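Local atomic coordinates of extracellular invertase (Aspergillus kawachii, PDB entry 5XH8), a protein that probably cleaves terminal beta-fructofuranosyl bonds such as that of sucrose, as a family 32 enzyme, and has high transfructosylation activity, probably building fructooligosaccharides such as 1-kestose. Residues E134-A139 with P155-P160; I91-A96 with L113-V118; V378-N383 with T408-T413. All blocks are in the same frame, centred on the assembly; numbering follows the deposited sequence.

Interaction 1 of 3, residues E134-A139 with P155-P160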
loop_
_atom_site.group_PDB
_atom_site.type_symbol
_atom_site.label_atom_id
_atom_site.label_comp_id
_atom_site.label_asym_id
_atom_site.label_seq_id
_atom_site.Cartn_x
_atom_site.Cartn_y
_atom_site.Cartn_z
ATOM N N GLU A 134 3.548 -1.808 7.761
ATOM C CA GLU A 134 2.932 -3.113 7.841
ATOM C C GLU A 134 1.630 -3.159 7.010
ATOM O O GLU A 134 0.674 -2.406 7.269
ATOM C CB GLU A 134 2.651 -3.475 9.297
ATOM C CG GLU A 134 3.890 -3.478 10.198
ATOM C CD GLU A 134 3.535 -3.541 11.663
ATOM O OE1 GLU A 134 2.670 -2.725 12.087
ATOM O OE2 GLU A 134 4.101 -4.408 12.379
ATOM N N THR A 135 1.618 -4.023 6.002
ATOM C CA THR A 135 0.427 -4.295 5.206
ATOM C C THR A 135 0.128 -5.783 5.337
ATOM O O THR A 135 0.942 -6.555 5.863
ATOM C CB THR A 135 0.625 -3.905 3.741
ATOM O OG1 THR A 135 1.724 -4.625 3.182
ATOM C CG2 THR A 135 0.925 -2.411 3.603
ATOM N N GLN A 136 -1.058 -6.190 4.906
ATOM C CA GLN A 136 -1.413 -7.613 4.937
ATOM C C GLN A 136 -1.608 -8.090 3.501
ATOM O O GLN A 136 -2.409 -7.494 2.747
ATOM C CB GLN A 136 -2.644 -7.883 5.808
ATOM C CG GLN A 136 -2.811 -6.943 7.003
ATOM C CD GLN A 136 -1.635 -6.972 7.955
ATOM O OE1 GLN A 136 -1.009 -8.016 8.172
ATOM N NE2 GLN A 136 -1.335 -5.820 8.546
ATOM N N SER A 137 -0.870 -9.147 3.134
ATOM C CA SER A 137 -0.789 -9.656 1.770
ATOM C C SER A 137 -1.157 -11.114 1.727
ATOM O O SER A 137 -1.150 -11.800 2.768
ATOM C CB SER A 137 0.622 -9.450 1.204
ATOM O OG SER A 137 0.885 -8.065 1.020
ATOM N N LEU A 138 -1.460 -11.591 0.519
ATOM C CA LEU A 138 -1.829 -12.992 0.281
ATOM C C LEU A 138 -0.769 -13.762 -0.485
ATOM O O LEU A 138 -0.109 -13.225 -1.385
ATOM C CB LEU A 138 -3.130 -13.096 -0.530
ATOM C CG LEU A 138 -4.422 -12.611 0.141
ATOM C CD1 LEU A 138 -5.561 -12.748 -0.871
ATOM C CD2 LEU A 138 -4.745 -13.379 1.407
ATOM N N ALA A 139 -0.624 -15.029 -0.094
ATOM C CA ALA A 139 0.132 -16.008 -0.826
ATOM C C ALA A 139 -0.631 -17.337 -0.791
ATOM O O ALA A 139 -1.453 -17.594 0.098
ATOM C CB ALA A 139 1.525 -16.181 -0.247
ATOM N N PRO A 155 -1.066 -5.460 -1.376
ATOM C CA PRO A 155 -1.698 -5.960 -0.166
ATOM C C PRO A 155 -3.240 -5.881 -0.235
ATOM O O PRO A 155 -3.811 -4.948 -0.829
ATOM C CB PRO A 155 -1.180 -5.031 0.930
ATOM C CG PRO A 155 -0.693 -3.799 0.217
ATOM C CD PRO A 155 -0.236 -4.264 -1.133
ATOM N N VAL A 156 -3.887 -6.866 0.369
ATOM C CA VAL A 156 -5.352 -6.887 0.452
ATOM C C VAL A 156 -5.849 -6.006 1.603
ATOM O O VAL A 156 -7.007 -5.555 1.593
ATOM C CB VAL A 156 -5.913 -8.321 0.530
ATOM C CG1 VAL A 156 -5.554 -9.086 -0.733
ATOM C CG2 VAL A 156 -5.419 -9.076 1.741
ATOM N N ILE A 157 -4.975 -5.742 2.569
ATOM C CA ILE A 157 -5.250 -4.752 3.617
ATOM C C ILE A 157 -4.043 -3.807 3.669
ATOM O O ILE A 157 -3.060 -4.122 4.364
ATOM C CB ILE A 157 -5.549 -5.393 4.995
ATOM C CG1 ILE A 157 -6.723 -6.364 4.905
ATOM C CG2 ILE A 157 -5.811 -4.310 6.033
ATOM C CD1 ILE A 157 -6.980 -7.166 6.166
ATOM N N PRO A 158 -4.106 -2.665 2.929
ATOM C CA PRO A 158 -2.950 -1.740 2.798
ATOM C C PRO A 158 -2.603 -0.874 3.995
ATOM O O PRO A 158 -1.579 -0.185 3.997
ATOM C CB PRO A 158 -3.340 -0.817 1.619
ATOM C CG PRO A 158 -4.550 -1.393 0.991
ATOM C CD PRO A 158 -5.194 -2.321 1.984
ATOM N N GLY A 159 -3.432 -0.871 5.007
ATOM C CA GLY A 159 -3.082 -0.164 6.215
ATOM C C GLY A 159 -4.264 -0.210 7.130
ATOM O O GLY A 159 -5.289 -0.830 6.788
ATOM N N PRO A 160 -4.125 0.428 8.299
ATOM C CA PRO A 160 -5.186 0.428 9.285
ATOM C C PRO A 160 -6.323 1.366 8.885
ATOM O O PRO A 160 -6.188 2.092 7.917
ATOM C CB PRO A 160 -4.485 0.909 10.551
ATOM C CG PRO A 160 -3.344 1.712 10.088
ATOM C CD PRO A 160 -2.930 1.155 8.762
#
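Q136 and I157 form a single antiparallel hydrogen-bonded pair through which the loop residues 155-160 dock on strand residues 134-139. Q136 N donates to I157 O at 2.9 Å, nearly straight at the hydrogen (165°), while I157 N returns a bond to Q136 O at 3.1 Å that lies in the carbonyl plane. V156 N also points at Q136 O, but with an N-H...O angle of 124° that bond is weak. Because V156 and I157 both face Q136, the loop makes a classic beta bulge here, and one carbonyl serves two successive amides. P155, which has no N-H to offer, instead packs its CB 3.5 Å from T135 CB and 3.3 Å from Q136 O. T135 CG2, lying beside its own backbone N (OG1 at chi1 59°), reaches to 3.4 Å from P158 O. L138 and V156 meet at about a right angle, CD1 of L138 3.7 Å from CG1 of V156. The polar side-chain ends of the strand find partners beyond the loop: T135 OG1 and S137 OG both bond to S117 OG, the Q136 amide is held by T116 OG1 and F169 O, and the E134 carboxylate by Y129 OH, F169 N and a salt bridge to R170. V156 O is bonded by R131 of the second subunit, whose P158 packs on P158 of this chain. Within this blade of the GH32 beta-propeller, strand 134-140 runs beside strand 112-118, while the loop leads from strand 149-150 toward strand 166-176, with I157 on F169 and V156 on W219.

Interaction 2 of 3, residues I91-A96 with L113-V118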
loop_
_atom_site.group_PDB
_atom_site.type_symbol
_atom_site.label_atom_id
_atom_site.label_comp_id
_atom_site.label_asym_id
_atom_site.label_seq_id
_atom_site.Cartn_x
_atom_site.Cartn_y
_atom_site.Cartn_z
ATOM N N ILE A 91 7.609 -7.174 -3.894
ATOM C CA ILE A 91 7.116 -5.829 -4.054
ATOM C C ILE A 91 6.422 -5.333 -2.757
ATOM O O ILE A 91 6.592 -4.159 -2.340
ATOM C CB ILE A 91 6.143 -5.754 -5.246
ATOM C CG1 ILE A 91 6.860 -6.113 -6.577
ATOM C CG2 ILE A 91 5.462 -4.399 -5.322
ATOM C CD1 ILE A 91 7.809 -5.066 -7.100
ATOM N N ASN A 92 5.640 -6.209 -2.138
ATOM C CA ASN A 92 4.858 -5.818 -0.941
ATOM C C ASN A 92 5.642 -5.947 0.342
ATOM O O ASN A 92 5.309 -5.277 1.335
ATOM C CB ASN A 92 3.602 -6.646 -0.805
ATOM C CG ASN A 92 2.691 -6.576 -2.030
ATOM O OD1 ASN A 92 2.775 -5.659 -2.872
ATOM N ND2 ASN A 92 1.786 -7.550 -2.111
ATOM N N ASP A 93 6.651 -6.823 0.338
ATOM C CA ASP A 93 7.426 -7.147 1.548
ATOM C C ASP A 93 8.941 -7.034 1.296
ATOM O O ASP A 93 9.685 -7.981 1.542
ATOM C CB ASP A 93 7.051 -8.542 2.077
ATOM C CG ASP A 93 7.123 -9.640 1.021
ATOM O OD1 ASP A 93 7.609 -9.403 -0.103
ATOM O OD2 ASP A 93 6.675 -10.761 1.340
ATOM N N PRO A 94 9.401 -5.873 0.788
ATOM C CA PRO A 94 10.825 -5.765 0.438
ATOM C C PRO A 94 11.746 -5.874 1.657
ATOM O O PRO A 94 12.882 -6.298 1.508
ATOM C CB PRO A 94 10.922 -4.363 -0.216
ATOM C CG PRO A 94 9.787 -3.582 0.435
ATOM C CD PRO A 94 8.684 -4.602 0.600
ATOM N N VAL A 95 11.253 -5.547 2.865
ATOM C CA VAL A 95 12.103 -5.516 4.055
ATOM C C VAL A 95 11.939 -6.781 4.901
ATOM O O VAL A 95 12.934 -7.346 5.328
ATOM C CB VAL A 95 11.853 -4.219 4.863
ATOM C CG1 VAL A 95 12.530 -4.257 6.223
ATOM C CG2 VAL A 95 12.343 -3.027 4.051
ATOM N N ALA A 96 10.711 -7.233 5.154
ATOM C CA ALA A 96 10.524 -8.387 6.031
ATOM C C ALA A 96 9.199 -9.092 5.804
ATOM O O ALA A 96 8.231 -8.494 5.276
ATOM C CB ALA A 96 10.651 -7.957 7.498
ATOM N N LEU A 113 -2.313 -18.113 2.562
ATOM C CA LEU A 113 -1.651 -17.389 3.660
ATOM C C LEU A 113 -1.988 -15.909 3.594
ATOM O O LEU A 113 -1.750 -15.263 2.563
ATOM C CB LEU A 113 -0.133 -17.552 3.547
ATOM C CG LEU A 113 0.739 -16.735 4.503
ATOM C CD1 LEU A 113 0.568 -17.199 5.922
ATOM C CD2 LEU A 113 2.198 -16.833 4.076
ATOM N N LEU A 114 -2.523 -15.378 4.692
ATOM C CA LEU A 114 -2.628 -13.946 4.905
ATOM C C LEU A 114 -1.558 -13.567 5.938
ATOM O O LEU A 114 -1.581 -14.067 7.060
ATOM C CB LEU A 114 -4.027 -13.570 5.414
ATOM C CG LEU A 114 -4.311 -12.087 5.657
ATOM C CD1 LEU A 114 -4.210 -11.266 4.387
ATOM C CD2 LEU A 114 -5.684 -11.906 6.284
ATOM N N TYR A 115 -0.652 -12.664 5.575
ATOM C CA TYR A 115 0.513 -12.365 6.409
ATOM C C TYR A 115 0.896 -10.905 6.371
ATOM O O TYR A 115 0.505 -10.152 5.444
ATOM C CB TYR A 115 1.706 -13.221 5.967
ATOM C CG TYR A 115 2.385 -12.786 4.666
ATOM C CD1 TYR A 115 1.857 -13.144 3.427
ATOM C CD2 TYR A 115 3.546 -12.028 4.684
ATOM C CE1 TYR A 115 2.469 -12.747 2.248
ATOM C CE2 TYR A 115 4.153 -11.611 3.506
ATOM C CZ TYR A 115 3.615 -11.976 2.288
ATOM O OH TYR A 115 4.235 -11.597 1.126
ATOM N N THR A 116 1.673 -10.499 7.367
ATOM C CA THR A 116 2.133 -9.119 7.423
ATOM C C THR A 116 3.386 -8.951 6.570
ATOM O O THR A 116 4.454 -9.491 6.885
ATOM C CB THR A 116 2.377 -8.616 8.849
ATOM O OG1 THR A 116 1.150 -8.675 9.591
ATOM C CG2 THR A 116 2.850 -7.153 8.814
ATOM N N SER A 117 3.221 -8.173 5.505
ATOM C CA SER A 117 4.268 -7.798 4.567
ATOM C C SER A 117 4.873 -6.452 5.022
ATOM O O SER A 117 4.146 -5.481 5.188
ATOM C CB SER A 117 3.680 -7.726 3.157
ATOM O OG SER A 117 2.395 -7.124 3.126
ATOM N N VAL A 118 6.187 -6.427 5.271
ATOM C CA VAL A 118 6.872 -5.283 5.867
ATOM C C VAL A 118 7.736 -4.516 4.831
ATOM O O VAL A 118 8.572 -5.099 4.111
ATOM C CB VAL A 118 7.710 -5.710 7.071
ATOM C CG1 VAL A 118 8.517 -4.548 7.659
ATOM C CG2 VAL A 118 6.824 -6.339 8.145
HETATM O O HOH W 1 3.274 -10.160 -1.079
#
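D93 and Y115 meet through a short hydrogen bond, Y115 OH donating to D93 OD2 at 2.6 Å. The carboxylate oxygen lies at the edge of the phenol ring, in its plane, whereas the hydroxyl approaches OD2 from above the carboxylate plane, 53° out of it; the two flat groups are turned 44° apart. D93 CG sits between its backbone N and carbonyl carbon (chi1 52°), which brings it to 3.5 Å from Y115 OH, and D93 CB rests 3.6 Å from S117 CB. A water gives a second hydrogen bond at the phenol, donating to Y115 OH at 2.8 Å, and links it weakly to N92 ND2. Beyond D93 the chain enters the edge of the antiparallel blade 96-103, 112-118, 134-140, 149-150 of the GH32 beta-propeller. V95 and A96 both face V118 in a classic beta bulge: V118 O accepts from V95 N at 3.0 Å and from A96 N at 3.2 Å, the latter donor standing above the carbonyl plane. V118 N answers with a bond to A96 O at 2.9 Å, and on the same sheet face A96 CB packs 3.7 Å from V118 CB. Further out, K150 forms a salt bridge with D93 OD1, which would be expected to stabilise the negative charge of the acid. N92 ND2 bonds to Q153 O, and N92 OD1 bonds to Y120 of the second subunit, while a glycerol, probably from the crystallisation liquor, bonds to the backbone nitrogens of I91 and N92.

Interaction 3 of 3, residues V378-N383 with T408-T413; sequences VLYIPN and TVELQT
L379 pairs with T413 and I381 with L411 as hydrogen-bonded pairs, with Y380 and Q412 as the non-hydrogen-bonded pair between them, in strands running antiparallel at 158° with axes 4.6 Å apart at closest approach. Each hydrogen-bonded pair closes a ring of two N-H...O bonds; L379 N to T413 O and I381 N to L411 O are both 2.8 Å. Between them, Y380 CA lies 3.3 Å from L411 O in a CA-H...O contact. Y380 and Q412 lie side by side and point the same way from one face of the sheet. Q412 CG, anti to its backbone N (chi1 -167°), touches both ring atom CE1 of Y380 at 3.6 Å and CG1 of V378 at 3.4 Å. The side chains of Y380 and E410, two residues before Q412, cross obliquely, ring and carboxylate planes 39° apart, with OE2 3.7 Å from Y380 CB; E410 OE1 has a weak bond to S401 OG. The opposite face carries L379, I381, L411 and T413. There I381 CB meets L411 CB at 4.0 Å, and CG2 of T413 stands alongside CD2 of L379. The contact is structural packing between strands 366-385 and 408-418, neighbours in a mixed sheet, with 378-383 inside the family 32 N-terminal range; strand 398-403 flanks 408-418 on its far edge. The chemistry thus divides: the backbone bonds fix the register, while across the strands the side chains meet largely through carbon contacts, aliphatic on the L379 face and of mixed aromatic and polar stems on the Y380 face.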
loop_
_atom_site.group_PDB
_atom_site.type_symbol
_atom_site.label_atom_id
_atom_site.label_comp_id
_atom_site.label_asym_id
_atom_site.label_seq_id
_atom_site.Cartn_x
_atom_site.Cartn_y
_atom_site.Cartn_z
ATOM N N VAL A 378 -11.969 -26.163 27.885
ATOM C CA VAL A 378 -12.570 -25.598 29.096
ATOM C C VAL A 378 -12.366 -26.622 30.211
ATOM O O VAL A 378 -12.700 -27.779 30.028
ATOM C CB VAL A 378 -14.073 -25.253 28.926
ATOM C CG1 VAL A 378 -14.606 -24.606 30.198
ATOM C CG2 VAL A 378 -14.262 -24.297 27.765
ATOM N N LEU A 379 -11.746 -26.211 31.313
ATOM C CA LEU A 379 -11.478 -27.127 32.414
ATOM C C LEU A 379 -12.421 -26.772 33.550
ATOM O O LEU A 379 -12.545 -25.591 33.902
ATOM C CB LEU A 379 -10.021 -27.031 32.897
ATOM C CG LEU A 379 -9.689 -27.804 34.191
ATOM C CD1 LEU A 379 -9.884 -29.294 33.992
ATOM C CD2 LEU A 379 -8.274 -27.527 34.664
ATOM N N TYR A 380 -13.077 -27.786 34.116
ATOM C CA TYR A 380 -13.923 -27.578 35.303
ATOM C C TYR A 380 -13.269 -28.151 36.543
ATOM O O TYR A 380 -12.715 -29.246 36.501
ATOM C CB TYR A 380 -15.311 -28.175 35.101
ATOM C CG TYR A 380 -16.087 -27.443 34.035
ATOM C CD1 TYR A 380 -16.771 -26.262 34.327
ATOM C CD2 TYR A 380 -16.104 -27.907 32.724
ATOM C CE1 TYR A 380 -17.478 -25.589 33.340
ATOM C CE2 TYR A 380 -16.802 -27.231 31.732
ATOM C CZ TYR A 380 -17.480 -26.081 32.050
ATOM O OH TYR A 380 -18.146 -25.424 31.067
ATOM N N ILE A 381 -13.314 -27.384 37.627
ATOM C CA ILE A 381 -12.798 -27.811 38.906
ATOM C C ILE A 381 -13.993 -27.962 39.869
ATOM O O ILE A 381 -14.516 -26.952 40.362
ATOM C CB ILE A 381 -11.810 -26.785 39.471
ATOM C CG1 ILE A 381 -10.722 -26.439 38.436
ATOM C CG2 ILE A 381 -11.178 -27.324 40.744
ATOM C CD1 ILE A 381 -9.820 -25.314 38.887
ATOM N N PRO A 382 -14.436 -29.214 40.128
ATOM C CA PRO A 382 -15.607 -29.391 41.009
ATOM C C PRO A 382 -15.262 -29.454 42.501
ATOM O O PRO A 382 -14.094 -29.584 42.879
ATOM C CB PRO A 382 -16.222 -30.708 40.514
ATOM C CG PRO A 382 -15.077 -31.474 39.947
ATOM C CD PRO A 382 -14.041 -30.476 39.482
ATOM N N ASN A 383 -16.294 -29.330 43.333
ATOM C CA ASN A 383 -16.196 -29.595 44.774
ATOM C C ASN A 383 -15.208 -28.682 45.499
ATOM O O ASN A 383 -14.571 -29.081 46.471
ATOM C CB ASN A 383 -15.842 -31.072 45.035
ATOM C CG ASN A 383 -16.791 -32.044 44.348
ATOM O OD1 ASN A 383 -17.970 -31.764 44.141
ATOM N ND2 ASN A 383 -16.275 -33.206 44.004
ATOM N N THR A 408 -20.177 -25.821 48.475
ATOM C CA THR A 408 -19.176 -25.882 47.408
ATOM C C THR A 408 -19.540 -25.019 46.197
ATOM O O THR A 408 -20.660 -24.506 46.096
ATOM C CB THR A 408 -18.967 -27.339 46.918
ATOM O OG1 THR A 408 -20.202 -27.888 46.445
ATOM C CG2 THR A 408 -18.420 -28.227 48.026
ATOM N N VAL A 409 -18.571 -24.872 45.291
ATOM C CA VAL A 409 -18.773 -24.296 43.946
ATOM C C VAL A 409 -18.069 -25.151 42.874
ATOM O O VAL A 409 -17.093 -25.847 43.170
ATOM C CB VAL A 409 -18.251 -22.840 43.831
ATOM C CG1 VAL A 409 -19.125 -21.890 44.631
ATOM C CG2 VAL A 409 -16.796 -22.711 44.278
ATOM N N GLU A 410 -18.584 -25.118 41.647
ATOM C CA GLU A 410 -17.840 -25.585 40.478
ATOM C C GLU A 410 -17.126 -24.384 39.840
ATOM O O GLU A 410 -17.754 -23.355 39.539
ATOM C CB GLU A 410 -18.759 -26.229 39.457
ATOM C CG GLU A 410 -17.988 -26.959 38.370
ATOM C CD GLU A 410 -18.877 -27.693 37.404
ATOM O OE1 GLU A 410 -19.967 -27.176 37.089
ATOM O OE2 GLU A 410 -18.487 -28.790 36.952
ATOM N N LEU A 411 -15.816 -24.515 39.646
ATOM C CA LEU A 411 -15.031 -23.478 38.987
ATOM C C LEU A 411 -14.775 -23.845 37.542
ATOM O O LEU A 411 -14.778 -25.033 37.171
ATOM C CB LEU A 411 -13.705 -23.254 39.699
ATOM C CG LEU A 411 -13.739 -22.720 41.133
ATOM C CD1 LEU A 411 -12.318 -22.446 41.597
ATOM C CD2 LEU A 411 -14.607 -21.466 41.253
ATOM N N GLN A 412 -14.565 -22.807 36.735
ATOM C CA GLN A 412 -14.238 -22.943 35.318
ATOM C C GLN A 412 -12.961 -22.153 35.026
ATOM O O GLN A 412 -12.771 -21.055 35.548
ATOM C CB GLN A 412 -15.386 -22.401 34.479
ATOM C CG GLN A 412 -15.329 -22.739 33.002
ATOM C CD GLN A 412 -16.228 -21.839 32.171
ATOM O OE1 GLN A 412 -16.070 -20.621 32.149
ATOM N NE2 GLN A 412 -17.171 -22.438 31.492
ATOM N N THR A 413 -12.099 -22.725 34.186
ATOM C CA THR A 413 -10.854 -22.076 33.775
ATOM C C THR A 413 -10.375 -22.676 32.454
ATOM O O THR A 413 -10.997 -23.606 31.899
ATOM C CB THR A 413 -9.772 -22.225 34.861
ATOM O OG1 THR A 413 -8.682 -21.343 34.594
ATOM C CG2 THR A 413 -9.243 -23.630 34.935
#

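Interactions 1 and 2 belong to one four-stranded antiparallel blade, in which strands 112-118 and 134-140 are neighbours; their centres are about 8 Å apart, and S117 bridges them through T135. Each joins a loop to that blade by way of a beta bulge, and both reach the second subunit, so this corner of the propeller takes part in the dimer. Along the chain interaction 2 closes before interaction 1 opens, and interaction 3 follows both, in a different, mixed sheet that includes strands 366-385 and 408-418. Its centre lies about 42 Å from that of interaction 1 and about 44 Å from that of interaction 2, on the opposite side of the chain's centre from the latter, and it touches no other subunit.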